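Local coordinates for dipeptide transport protein DPPA (Bacillus subtilis, PDB 1HI9) that hydrolyses N-terminal residues from peptides containing D-amino acids, as a zinc-dependent aminopeptidase that assembles into a self-compartmentalizing decamer, at residues 66-71 with 75-80; 129-132 with 138-141; 227-232 with 238-243. One frame throughout, in Å; residues are numbered along the deposited sequence.

Contact 1: 66-71 with 75-80; sequences LMVEKL and ADLISG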
loop_
_atom_site.group_PDB
_atom_site.type_symbol
_atom_site.label_atom_id
_atom_site.label_comp_id
_atom_site.label_asym_id
_atom_site.label_seq_id
_atom_site.Cartn_x
_atom_site.Cartn_y
_atom_site.Cartn_z
ATOM N N LEU A 66 -18.948 -9.506 -21.167
ATOM C CA LEU A 66 -20.347 -9.347 -21.539
ATOM C C LEU A 66 -21.183 -9.536 -20.277
ATOM O O LEU A 66 -20.957 -10.474 -19.512
ATOM C CB LEU A 66 -20.735 -10.373 -22.600
ATOM C CG LEU A 66 -20.115 -10.114 -23.974
ATOM C CD1 LEU A 66 -20.424 -11.270 -24.904
ATOM C CD2 LEU A 66 -20.644 -8.806 -24.536
ATOM N N MET A 67 -22.139 -8.643 -20.057
ATOM C CA MET A 67 -22.970 -8.713 -18.856
ATOM C C MET A 67 -24.191 -9.585 -19.073
ATOM O O MET A 67 -25.107 -9.225 -19.811
ATOM C CB MET A 67 -23.371 -7.304 -18.424
ATOM C CG MET A 67 -22.176 -6.379 -18.311
ATOM S SD MET A 67 -22.507 -4.863 -17.458
ATOM C CE MET A 67 -23.275 -3.871 -18.715
ATOM N N VAL A 68 -24.198 -10.737 -18.415
ATOM C CA VAL A 68 -25.285 -11.693 -18.570
ATOM C C VAL A 68 -26.664 -11.117 -18.237
ATOM O O VAL A 68 -27.659 -11.519 -18.831
ATOM C CB VAL A 68 -25.013 -12.961 -17.726
ATOM C CG1 VAL A 68 -25.088 -12.629 -16.244
ATOM C CG2 VAL A 68 -26.005 -14.049 -18.099
ATOM N N GLU A 69 -26.715 -10.164 -17.311
ATOM C CA GLU A 69 -27.982 -9.561 -16.930
ATOM C C GLU A 69 -28.493 -8.501 -17.911
ATOM O O GLU A 69 -29.624 -8.023 -17.784
ATOM C CB GLU A 69 -27.892 -8.958 -15.516
ATOM C CG GLU A 69 -26.788 -7.923 -15.322
ATOM C CD GLU A 69 -25.457 -8.532 -14.903
ATOM O OE1 GLU A 69 -25.143 -8.516 -13.685
ATOM O OE2 GLU A 69 -24.725 -9.031 -15.790
ATOM N N LYS A 70 -27.674 -8.130 -18.891
ATOM C CA LYS A 70 -28.090 -7.129 -19.872
ATOM C C LYS A 70 -28.042 -7.613 -21.313
ATOM O O LYS A 70 -28.479 -6.908 -22.217
ATOM C CB LYS A 70 -27.253 -5.859 -19.728
ATOM C CG LYS A 70 -27.746 -4.919 -18.631
ATOM C CD LYS A 70 -26.752 -3.793 -18.401
ATOM C CE LYS A 70 -27.330 -2.704 -17.511
ATOM N NZ LYS A 70 -28.419 -1.935 -18.193
ATOM N N LEU A 71 -27.520 -8.813 -21.530
ATOM C CA LEU A 71 -27.441 -9.350 -22.879
ATOM C C LEU A 71 -28.842 -9.739 -23.331
ATOM O O LEU A 71 -29.716 -9.972 -22.499
ATOM C CB LEU A 71 -26.526 -10.576 -22.913
ATOM C CG LEU A 71 -26.106 -11.058 -24.300
ATOM C CD1 LEU A 71 -25.111 -10.069 -24.895
ATOM C CD2 LEU A 71 -25.495 -12.447 -24.214
ATOM N N ALA A 75 -30.623 -14.926 -26.278
ATOM C CA ALA A 75 -29.333 -15.402 -26.746
ATOM C C ALA A 75 -28.694 -16.271 -25.680
ATOM O O ALA A 75 -29.014 -16.150 -24.503
ATOM C CB ALA A 75 -28.425 -14.223 -27.084
ATOM N N ASP A 76 -27.805 -17.162 -26.103
ATOM C CA ASP A 76 -27.096 -18.046 -25.185
ATOM C C ASP A 76 -25.665 -17.540 -25.057
ATOM O O ASP A 76 -24.935 -17.455 -26.055
ATOM C CB ASP A 76 -27.095 -19.481 -25.718
ATOM C CG ASP A 76 -28.505 -20.046 -25.887
ATOM O OD1 ASP A 76 -29.241 -20.127 -24.871
ATOM O OD2 ASP A 76 -28.872 -20.407 -27.035
ATOM N N LEU A 77 -25.263 -17.225 -23.826
ATOM C CA LEU A 77 -23.934 -16.686 -23.560
ATOM C C LEU A 77 -22.931 -17.665 -22.983
ATOM O O LEU A 77 -23.225 -18.397 -22.046
ATOM C CB LEU A 77 -24.030 -15.479 -22.614
ATOM C CG LEU A 77 -22.716 -14.895 -22.088
ATOM C CD1 LEU A 77 -21.957 -14.216 -23.214
ATOM C CD2 LEU A 77 -23.009 -13.903 -20.977
ATOM N N ILE A 78 -21.738 -17.669 -23.566
ATOM C CA ILE A 78 -20.652 -18.514 -23.091
ATOM C C ILE A 78 -19.736 -17.535 -22.387
ATOM O O ILE A 78 -19.125 -16.674 -23.026
ATOM C CB ILE A 78 -19.868 -19.171 -24.236
ATOM C CG1 ILE A 78 -20.730 -20.241 -24.910
ATOM C CG2 ILE A 78 -18.572 -19.770 -23.698
ATOM C CD1 ILE A 78 -20.028 -20.983 -26.031
ATOM N N SER A 79 -19.648 -17.659 -21.069
ATOM C CA SER A 79 -18.829 -16.758 -20.279
ATOM C C SER A 79 -17.773 -17.546 -19.520
ATOM O O SER A 79 -18.021 -18.663 -19.070
ATOM C CB SER A 79 -19.728 -15.982 -19.314
ATOM O OG SER A 79 -19.017 -14.944 -18.668
ATOM N N GLY A 80 -16.587 -16.963 -19.385
ATOM C CA GLY A 80 -15.517 -17.644 -18.681
ATOM C C GLY A 80 -14.345 -18.005 -19.579
ATOM O O GLY A 80 -14.469 -18.005 -20.803
HETATM O O HOH W 1 -19.288 -12.752 -20.139
#
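The loop 66-71 packs over the side chain of L77 on strand 76-80, one of the two outermost strands of the mixed sheet within this chain. L77 points toward the loop and splits its two methyls between neighbours. CD1 meets L66 CD1 at 3.7 Å, while CD2 lies 3.9 Å from V68 CB, the valine side chain crossing at about a right angle. L71 comes in nearer the backbone: its CD2 reaches L77 CB at 3.7 Å and, more loosely, A75 CB. L71 can do this because its CG stands anti to the backbone N (chi1 -167°). With L77 cut back to an alanine, L66 and V68 would probably lose their methyl partners and a gap would open between loop and strand. One water links the two segments, accepting from S79 OG (2.7 Å) and donating to L66 O (2.9 Å). The loop also hydrogen-bonds to D58, T36 and N40. The strand's edge is also paired: L77 to G80 form an antiparallel ladder with a strand of a second subunit, carrying the sheet across the interface. No direct hydrogen bond joins the segments, so apolar burial mates them, with the water as the polar bridge.

Contact 2: 129-132 with 138-141; sequences RPVG and AYVA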
loop_
_atom_site.group_PDB
_atom_site.type_symbol
_atom_site.label_atom_id
_atom_site.label_comp_id
_atom_site.label_asym_id
_atom_site.label_seq_id
_atom_site.Cartn_x
_atom_site.Cartn_y
_atom_site.Cartn_z
ATOM N N ARG A 129 1.045 -18.114 -44.339
ATOM C CA ARG A 129 0.146 -16.997 -44.545
ATOM C C ARG A 129 -0.068 -16.185 -43.269
ATOM O O ARG A 129 -0.524 -16.713 -42.254
ATOM C CB ARG A 129 -1.209 -17.452 -45.071
ATOM C CG ARG A 129 -2.142 -16.263 -45.230
ATOM C CD ARG A 129 -3.294 -16.525 -46.155
ATOM N NE ARG A 129 -3.961 -15.269 -46.486
ATOM C CZ ARG A 129 -4.933 -15.152 -47.385
ATOM N NH1 ARG A 129 -5.356 -16.224 -48.050
ATOM N NH2 ARG A 129 -5.470 -13.962 -47.621
ATOM N N PRO A 130 0.248 -14.878 -43.313
ATOM C CA PRO A 130 0.101 -13.967 -42.176
ATOM C C PRO A 130 -1.338 -13.856 -41.687
ATOM O O PRO A 130 -2.233 -13.536 -42.465
ATOM C CB PRO A 130 0.604 -12.632 -42.730
ATOM C CG PRO A 130 1.576 -13.035 -43.776
ATOM C CD PRO A 130 0.877 -14.188 -44.452
ATOM N N VAL A 131 -1.566 -14.140 -40.408
ATOM C CA VAL A 131 -2.903 -14.006 -39.826
ATOM C C VAL A 131 -2.842 -13.591 -38.353
ATOM O O VAL A 131 -1.821 -13.742 -37.676
ATOM C CB VAL A 131 -3.714 -15.318 -39.908
ATOM C CG1 VAL A 131 -3.921 -15.712 -41.358
ATOM C CG2 VAL A 131 -3.001 -16.435 -39.135
ATOM N N GLY A 132 -3.952 -13.052 -37.871
ATOM C CA GLY A 132 -4.044 -12.656 -36.482
ATOM C C GLY A 132 -5.186 -13.451 -35.895
ATOM O O GLY A 132 -5.523 -14.527 -36.405
ATOM N N ALA A 138 -11.081 -17.601 -38.223
ATOM C CA ALA A 138 -11.758 -17.864 -39.482
ATOM C C ALA A 138 -11.388 -19.267 -39.948
ATOM O O ALA A 138 -12.239 -20.021 -40.422
ATOM C CB ALA A 138 -11.360 -16.824 -40.529
ATOM N N TYR A 139 -10.114 -19.623 -39.791
ATOM C CA TYR A 139 -9.647 -20.945 -40.191
ATOM C C TYR A 139 -10.316 -22.044 -39.371
ATOM O O TYR A 139 -10.631 -23.111 -39.906
ATOM C CB TYR A 139 -8.128 -21.048 -40.050
ATOM C CG TYR A 139 -7.365 -20.594 -41.273
ATOM C CD1 TYR A 139 -6.224 -19.807 -41.149
ATOM C CD2 TYR A 139 -7.780 -20.955 -42.554
ATOM C CE1 TYR A 139 -5.514 -19.385 -42.266
ATOM C CE2 TYR A 139 -7.075 -20.541 -43.683
ATOM C CZ TYR A 139 -5.940 -19.753 -43.529
ATOM O OH TYR A 139 -5.227 -19.336 -44.635
ATOM N N VAL A 140 -10.528 -21.803 -38.077
ATOM C CA VAL A 140 -11.182 -22.814 -37.251
ATOM C C VAL A 140 -12.634 -22.919 -37.707
ATOM O O VAL A 140 -13.210 -23.994 -37.703
ATOM C CB VAL A 140 -11.132 -22.462 -35.748
ATOM C CG1 VAL A 140 -11.962 -23.469 -34.957
ATOM C CG2 VAL A 140 -9.690 -22.470 -35.262
ATOM N N ALA A 141 -13.217 -21.796 -38.101
ATOM C CA ALA A 141 -14.584 -21.798 -38.583
ATOM C C ALA A 141 -14.610 -22.626 -39.870
ATOM O O ALA A 141 -15.547 -23.390 -40.115
ATOM C CB ALA A 141 -15.045 -20.372 -38.865
#
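The ring of Y139 is the flat group that receives both contacts from strand 129-131. V131 CG1 approaches the ring obliquely and lies 4.1 Å from Y139 CE1. The other ring atoms are farther from that methyl, so the touch is local. The phenol end meets R129: R129 CD stands 3.7 Å from Y139 OH. The guanidinium does not stack on the ring: the planes are 78° apart, and the contact is made by CD. No guanidinium nitrogen comes within hydrogen-bonding distance of Y139 OH; the nearest, R129 NH1, is 4.6 Å from it. The arginine therefore touches with its aliphatic stem, and its charged head goes on past the tyrosine. R129 holds CG anti to the backbone N (chi1 178°) and stays extended to NE, which carries the stem across the phenol end. In V131, CG1 is anti to the carbonyl carbon (chi1 -62°), and that places it on the tyrosine side.

The arrangement is a strand-to-helix connection. Strand 129-131 runs straight into helix 133-143, with G132 at the N-cap position. Y139 sits in that helix and reaches back to the strand it follows. The first residue of the helix, E133, is a zinc ligand, so the turn that joins the two elements also delivers a metal-binding residue.

V131 is fixed in the sheet by backbone hydrogen bonding with F124 of strand 121-126. Further side chains around the tyrosine are I126 of the same strand, L211 and P213 from a loop, and M254 of helix 254-268. R129 itself is exposed and also touches L164.

Contact 3: 227-232 with 238-243; sequences GQAEWA and TEIKTG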
loop_
_atom_site.group_PDB
_atom_site.type_symbol
_atom_site.label_atom_id
_atom_site.label_comp_id
_atom_site.label_asym_id
_atom_site.label_seq_id
_atom_site.Cartn_x
_atom_site.Cartn_y
_atom_site.Cartn_z
ATOM N N GLY A 227 13.412 -14.708 -25.592
ATOM C CA GLY A 227 12.939 -15.352 -24.383
ATOM C C GLY A 227 11.559 -15.986 -24.563
ATOM O O GLY A 227 11.310 -17.106 -24.112
ATOM N N GLN A 228 10.654 -15.288 -25.234
ATOM C CA GLN A 228 9.313 -15.820 -25.432
ATOM C C GLN A 228 9.368 -17.020 -26.353
ATOM O O GLN A 228 8.581 -17.958 -26.214
ATOM C CB GLN A 228 8.403 -14.742 -26.012
ATOM C CG GLN A 228 8.370 -13.494 -25.142
ATOM C CD GLN A 228 7.909 -12.269 -25.907
ATOM O OE1 GLN A 228 8.333 -12.045 -27.055
ATOM N NE2 GLN A 228 7.060 -11.455 -25.276
ATOM N N ALA A 229 10.298 -16.995 -27.299
ATOM C CA ALA A 229 10.447 -18.120 -28.205
ATOM C C ALA A 229 10.949 -19.341 -27.419
ATOM O O ALA A 229 10.453 -20.445 -27.609
ATOM C CB ALA A 229 11.423 -17.769 -29.333
ATOM N N GLU A 230 11.924 -19.145 -26.534
ATOM C CA GLU A 230 12.444 -20.261 -25.740
ATOM C C GLU A 230 11.340 -20.908 -24.911
ATOM O O GLU A 230 11.267 -22.127 -24.826
ATOM C CB GLU A 230 13.555 -19.790 -24.800
ATOM C CG GLU A 230 14.767 -19.210 -25.510
ATOM C CD GLU A 230 15.816 -18.669 -24.555
ATOM O OE1 GLU A 230 15.442 -17.896 -23.628
ATOM O OE2 GLU A 230 17.020 -19.005 -24.742
ATOM N N TRP A 231 10.494 -20.092 -24.285
ATOM C CA TRP A 231 9.395 -20.623 -23.486
ATOM C C TRP A 231 8.495 -21.522 -24.339
ATOM O O TRP A 231 8.213 -22.663 -23.974
ATOM C CB TRP A 231 8.556 -19.487 -22.885
ATOM C CG TRP A 231 8.909 -19.112 -21.455
ATOM C CD1 TRP A 231 9.561 -17.980 -21.028
ATOM C CD2 TRP A 231 8.579 -19.851 -20.267
ATOM N NE1 TRP A 231 9.644 -17.971 -19.654
ATOM C CE2 TRP A 231 9.052 -19.099 -19.164
ATOM C CE3 TRP A 231 7.928 -21.066 -20.034
ATOM C CZ2 TRP A 231 8.892 -19.534 -17.840
ATOM C CZ3 TRP A 231 7.768 -21.498 -18.715
ATOM C CH2 TRP A 231 8.246 -20.729 -17.635
ATOM N N ALA A 232 8.042 -21.001 -25.474
ATOM C CA ALA A 232 7.167 -21.766 -26.360
ATOM C C ALA A 232 7.864 -23.026 -26.883
ATOM O O ALA A 232 7.244 -24.087 -27.025
ATOM C CB ALA A 232 6.719 -20.898 -27.536
ATOM N N THR A 238 7.747 -28.698 -31.073
ATOM C CA THR A 238 8.088 -27.365 -31.555
ATOM C C THR A 238 9.561 -27.250 -31.905
ATOM O O THR A 238 10.377 -28.068 -31.489
ATOM C CB THR A 238 7.790 -26.270 -30.495
ATOM O OG1 THR A 238 8.633 -26.469 -29.348
ATOM C CG2 THR A 238 6.334 -26.311 -30.079
ATOM N N GLU A 239 9.895 -26.209 -32.662
ATOM C CA GLU A 239 11.275 -25.958 -33.059
ATOM C C GLU A 239 11.444 -24.471 -33.390
ATOM O O GLU A 239 10.548 -23.840 -33.954
ATOM C CB GLU A 239 11.631 -26.821 -34.281
ATOM C CG GLU A 239 13.001 -26.530 -34.898
ATOM C CD GLU A 239 13.206 -27.200 -36.265
ATOM O OE1 GLU A 239 14.186 -26.853 -36.971
ATOM O OE2 GLU A 239 12.390 -28.076 -36.635
ATOM N N ILE A 240 12.590 -23.913 -33.018
ATOM C CA ILE A 240 12.876 -22.519 -33.306
ATOM C C ILE A 240 13.670 -22.424 -34.601
ATOM O O ILE A 240 14.647 -23.146 -34.794
ATOM C CB ILE A 240 13.706 -21.862 -32.185
ATOM C CG1 ILE A 240 12.886 -21.801 -30.898
ATOM C CG2 ILE A 240 14.133 -20.458 -32.602
ATOM C CD1 ILE A 240 13.615 -21.182 -29.738
ATOM N N LYS A 241 13.239 -21.538 -35.492
ATOM C CA LYS A 241 13.917 -21.335 -36.766
ATOM C C LYS A 241 15.177 -20.527 -36.463
ATOM O O LYS A 241 15.092 -19.357 -36.077
ATOM C CB LYS A 241 13.002 -20.557 -37.710
ATOM C CG LYS A 241 13.293 -20.737 -39.191
ATOM C CD LYS A 241 12.670 -22.025 -39.759
ATOM C CE LYS A 241 13.514 -23.265 -39.457
ATOM N NZ LYS A 241 14.819 -23.234 -40.182
ATOM N N THR A 242 16.341 -21.152 -36.615
ATOM C CA THR A 242 17.616 -20.478 -36.350
ATOM C C THR A 242 17.686 -19.071 -36.950
ATOM O O THR A 242 17.240 -18.839 -38.072
ATOM C CB THR A 242 18.814 -21.307 -36.885
ATOM O OG1 THR A 242 18.461 -21.919 -38.138
ATOM C CG2 THR A 242 19.214 -22.376 -35.879
ATOM N N GLY A 243 18.234 -18.135 -36.181
ATOM C CA GLY A 243 18.356 -16.768 -36.648
ATOM C C GLY A 243 17.076 -15.964 -36.526
ATOM O O GLY A 243 16.998 -14.856 -37.053
#
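Helix 227-232 and strand 238-240 run close to antiparallel, at 154° between their directions, with their axes 8.7 Å apart at closest approach. A229 lies nearest I240 and A232 nearest T238, by CA. I240 does most of the apolar work. Its CG1 is anti to the carbonyl carbon (chi1 -66°), and the extended chain beyond sends CD1 out to the helix. There CD1 meets A229 CB at 4.1 Å. The same methyl lies 3.9 Å from A229 O and 4.2 Å from E230 N, so it rests on the helix backbone as much as on a side chain. The small alanine probably allows this close approach.

T238 meets the helix at its last turn. OG1 is 3.6 Å from A232 O, which is not a hydrogen bond. That hydroxyl is instead hydrogen-bonded to M235 O and to N233 OD1, both in the connection between the two segments. CG2 of T238 also lies alongside, 3.9 Å from A232 O. The hydroxyl is thus bonded within the connecting loop, while the CB and CG2 carbons lie near the helix end.

E230 points away from the strand. Its OE1 takes a hydrogen bond from the backbone N of R179 of a neighbouring subunit, and W231 packs on V82 of yet another subunit. E230 and W231 thus touch other subunits.

Toward the sheet, A229, T238 and I240 all touch V247 of the adjacent strand 246-250, and A232 and T238 touch M264 of helix 254-268. This is consistent with an alpha/beta layer arrangement in which a helix packs against an antiparallel sheet, here nearly antiparallel to its edge strand 238-240.

In the fold
Contacts 2 and 3 belong to the same five-stranded antiparallel sheet, at its two outermost strands, 129-131 and 238-240. Each sets a helix against its strand, and helix 254-268 touches both. Contact 1 belongs to the mixed sheet instead and uses a loop as cover. Its touching residues are all buried, although its centre is about 17 Å from the chain centre. A second subunit pairs with its strand. Contact 2 is nearest the chain centre and mostly buried, with an arginine left exposed. Contact 3 is farthest out and partly buried. The chemistry follows: aliphatic in contact 1, aromatic in contact 2, and methyl against helix backbone in contact 3.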